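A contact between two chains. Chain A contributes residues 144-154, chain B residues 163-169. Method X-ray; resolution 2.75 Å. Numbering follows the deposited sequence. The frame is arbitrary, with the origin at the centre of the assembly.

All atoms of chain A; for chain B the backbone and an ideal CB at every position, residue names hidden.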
# COMPACT_ATOMS: atom_id res chain seq x y z
N VAL A 144 2.71 -5.15 -3.23
CA VAL A 144 3.19 -5.85 -2.03
C VAL A 144 2.04 -6.32 -1.14
O VAL A 144 1.98 -7.49 -0.76
CB VAL A 144 4.22 -5.01 -1.23
CG1 VAL A 144 4.79 -5.81 -0.06
CG2 VAL A 144 5.35 -4.55 -2.14
N ASP A 145 1.12 -5.40 -0.82
CA ASP A 145 -0.08 -5.76 -0.06
C ASP A 145 -0.99 -6.62 -0.91
O ASP A 145 -0.97 -6.55 -2.14
CB ASP A 145 -0.88 -4.53 0.37
CG ASP A 145 -0.01 -3.41 0.85
OD1 ASP A 145 0.80 -3.63 1.78
OD2 ASP A 145 -0.15 -2.29 0.29
N THR A 146 -1.80 -7.43 -0.24
CA THR A 146 -2.91 -8.10 -0.89
C THR A 146 -4.02 -7.06 -1.12
O THR A 146 -4.43 -6.36 -0.20
CB THR A 146 -3.40 -9.34 -0.08
OG1 THR A 146 -4.73 -9.69 -0.50
CG2 THR A 146 -3.40 -9.07 1.42
N ILE A 147 -4.46 -6.96 -2.37
CA ILE A 147 -5.46 -5.97 -2.77
C ILE A 147 -6.88 -6.56 -2.80
O ILE A 147 -7.12 -7.62 -3.38
CB ILE A 147 -5.10 -5.28 -4.12
CG1 ILE A 147 -3.98 -4.24 -3.93
CG2 ILE A 147 -6.33 -4.67 -4.80
CD1 ILE A 147 -4.17 -3.26 -2.77
N VAL A 148 -7.80 -5.85 -2.15
CA VAL A 148 -9.18 -6.28 -1.99
C VAL A 148 -10.10 -5.24 -2.61
O VAL A 148 -9.88 -4.04 -2.47
CB VAL A 148 -9.50 -6.51 -0.48
CG1 VAL A 148 -10.98 -6.33 -0.19
CG2 VAL A 148 -9.06 -7.91 -0.06
N GLU A 149 -11.13 -5.70 -3.33
CA GLU A 149 -12.08 -4.78 -3.94
C GLU A 149 -13.44 -4.87 -3.27
O GLU A 149 -13.83 -5.91 -2.74
CB GLU A 149 -12.23 -5.03 -5.44
CG GLU A 149 -12.76 -3.82 -6.19
CD GLU A 149 -13.16 -4.13 -7.61
OE1 GLU A 149 -14.28 -4.64 -7.82
OE2 GLU A 149 -12.35 -3.86 -8.52
N SER A 150 -14.15 -3.75 -3.29
CA SER A 150 -15.49 -3.68 -2.76
C SER A 150 -16.14 -2.47 -3.37
O SER A 150 -15.78 -1.33 -3.04
CB SER A 150 -15.46 -3.56 -1.24
OG SER A 150 -16.78 -3.50 -0.74
N THR A 151 -17.07 -2.72 -4.29
CA THR A 151 -17.83 -1.65 -4.94
C THR A 151 -18.75 -0.97 -3.93
O THR A 151 -19.03 0.21 -4.05
CB THR A 151 -18.65 -2.16 -6.14
OG1 THR A 151 -19.32 -3.37 -5.78
CG2 THR A 151 -17.75 -2.42 -7.33
N ASN A 152 -19.19 -1.73 -2.94
CA ASN A 152 -20.11 -1.22 -1.93
C ASN A 152 -19.40 -0.71 -0.69
O ASN A 152 -19.83 0.27 -0.07
CB ASN A 152 -21.17 -2.27 -1.57
CG ASN A 152 -20.57 -3.65 -1.31
OD1 ASN A 152 -20.12 -3.96 -0.20
ND2 ASN A 152 -20.59 -4.50 -2.33
N GLY A 153 -18.31 -1.37 -0.32
CA GLY A 153 -17.59 -1.02 0.91
C GLY A 153 -18.20 -1.68 2.14
O GLY A 153 -18.06 -1.18 3.25
N GLN A 154 -18.87 -2.80 1.93
CA GLN A 154 -19.49 -3.55 3.02
C GLN A 154 -18.96 -4.97 3.04
O GLN A 154 -18.65 -5.50 4.10
CB GLN A 154 -21.01 -3.54 2.89
CG GLN A 154 -21.65 -2.16 3.02
CD GLN A 154 -23.17 -2.20 2.99
OE1 GLN A 154 -23.81 -1.40 2.31
NE2 GLN A 154 -23.76 -3.14 3.74
N UNK B 163 -11.33 4.26 -5.24
CA UNK B 163 -12.31 4.45 -4.18
C UNK B 163 -12.89 3.12 -3.71
O UNK B 163 -13.39 3.03 -2.59
CB UNK B 163 -13.43 5.37 -4.66
N UNK B 164 -12.80 2.10 -4.57
CA UNK B 164 -13.38 0.78 -4.31
C UNK B 164 -12.35 -0.27 -3.89
O UNK B 164 -12.69 -1.44 -3.74
CB UNK B 164 -14.12 0.29 -5.56
N UNK B 165 -11.11 0.16 -3.71
CA UNK B 165 -10.01 -0.76 -3.46
C UNK B 165 -9.48 -0.68 -2.04
O UNK B 165 -9.46 0.40 -1.44
CB UNK B 165 -8.87 -0.49 -4.44
N UNK B 166 -9.03 -1.82 -1.53
CA UNK B 166 -8.64 -1.94 -0.13
C UNK B 166 -7.35 -2.72 0.10
O UNK B 166 -7.05 -3.69 -0.61
CB UNK B 166 -9.77 -2.61 0.65
N UNK B 167 -6.57 -2.29 1.09
CA UNK B 167 -5.40 -3.03 1.51
C UNK B 167 -5.80 -4.07 2.53
O UNK B 167 -6.49 -3.77 3.50
CB UNK B 167 -4.33 -2.09 2.08
N UNK B 168 -5.38 -5.31 2.28
CA UNK B 168 -5.63 -6.41 3.20
C UNK B 168 -4.78 -6.27 4.44
O UNK B 168 -3.62 -5.89 4.36
CB UNK B 168 -5.36 -7.76 2.52
N UNK B 169 -5.39 -6.56 5.58
CA UNK B 169 -4.69 -6.61 6.86
C UNK B 169 -5.08 -7.90 7.56
O UNK B 169 -5.52 -8.85 6.91
CB UNK B 169 -5.02 -5.39 7.73

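The two backbones pair as antiparallel strands, with A:Ile147, A:Val148 and A:Glu149 opposite positions 167, 166 and 165, so CB directions alternate between the two faces of the sheet.

At position 163 nothing of chain A lies within 5.5 Å of the CB, and the geometry scarcely restricts the choice. It is B:Ala163, which makes no contact.

Position 164 points its CB toward chain A, 3.4 Å from A:Ser150 O and 4.2 Å from A:Thr151 CA. Its carbonyl accepts from A:Ser150 N (N to O 2.8 Å, 157°), a bond indifferent to side chain. A flat or polar group of medium length could lie along the turn. The residue is B:His164, chi1 m: A:Thr151 CA sits over one ring face, 4.0 Å from the centroid and 27° off the normal, a CH-pi contact. B:His164 NE2 lies 3.4 Å from A:Thr151 O, but the angle is too poor for a hydrogen bond.

Position 165 sends its CB to the face carrying A:Ile147 and A:Glu149, 4.9 Å from A:Ile147 CG2. The methyl and the methylene stem of A:Glu149 favour an aliphatic chain; Ile, Leu or Met would serve. B:Leu165 (m, t) brings CD2 to 3.7 Å from both A:Ile147 CG2 and A:Glu149 CG.

Position 166 turns to the other face, with A:Val148. Its N donates to A:Val148 O (2.6 Å) and its O accepts from A:Val148 N (2.8 Å). Beyond A:Val148, A:Ser150 and A:Gly153 leave room for a long side chain, aromatic or aliphatic. B:Tyr166, chi1 m, uses it: CB is 4.1 Å from A:Val148 CG1, CE2 3.6 Å from A:Ser150 CB, and OH 3.9 Å from A:Gly153 CA.

Position 167 returns to the A:Ile147 face, its CB 4.6 Å from A:Asp145 OD2 and 5.0 Å from A:Ile147 CD1. An aliphatic stem with a polar or positive end would suit, Gln, Lys or Arg among them. In B:Gln167, CG lies 4.4 Å from A:Ile147 CD1 and CD 3.6 Å from A:Asp145 OD2, without a hydrogen bond to that carboxylate; OE1 is bonded elsewhere in the structure.

At position 168 the ideal CB falls 2.6 Å from A:Thr146 CG2, a clash. Phi/psi of -72/139 would admit any residue, so the neighbouring methyl, rather than the backbone, argues for glycine. B:Gly168 lets its N approach A:Thr146 O (2.9 Å, 158°), forming a hydrogen bond.

Position 169 points away, with nothing of chain A near its CB; many residues would fit. B:Gln169 bonds elsewhere in the structure.

Chain B (163-169) AHLYQGQ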
# COMPACT_ATOMS: atom_id res chain seq x y z
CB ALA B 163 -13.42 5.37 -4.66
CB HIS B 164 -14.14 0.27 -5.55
CG HIS B 164 -15.32 1.10 -5.92
ND1 HIS B 164 -15.60 1.45 -7.23
CD2 HIS B 164 -16.30 1.66 -5.16
CE1 HIS B 164 -16.71 2.18 -7.26
NE2 HIS B 164 -17.15 2.32 -6.02
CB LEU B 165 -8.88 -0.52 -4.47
CG LEU B 165 -9.05 -1.07 -5.88
CD1 LEU B 165 -7.85 -0.71 -6.74
CD2 LEU B 165 -9.25 -2.58 -5.86
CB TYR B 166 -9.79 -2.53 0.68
CG TYR B 166 -10.99 -1.62 0.68
CD1 TYR B 166 -11.04 -0.51 1.51
CD2 TYR B 166 -12.05 -1.84 -0.20
CE1 TYR B 166 -12.11 0.35 1.50
CE2 TYR B 166 -13.14 -0.99 -0.22
CZ TYR B 166 -13.17 0.11 0.64
OH TYR B 166 -14.24 0.97 0.64
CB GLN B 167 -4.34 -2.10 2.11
CG GLN B 167 -3.60 -1.27 1.08
CD GLN B 167 -2.68 -0.23 1.71
OE1 GLN B 167 -2.42 0.82 1.11
NE2 GLN B 167 -2.17 -0.53 2.91
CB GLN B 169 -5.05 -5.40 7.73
CG GLN B 169 -4.56 -4.05 7.19
CD GLN B 169 -4.79 -2.91 8.16
OE1 GLN B 169 -5.35 -3.09 9.24
NE2 GLN B 169 -4.36 -1.71 7.77
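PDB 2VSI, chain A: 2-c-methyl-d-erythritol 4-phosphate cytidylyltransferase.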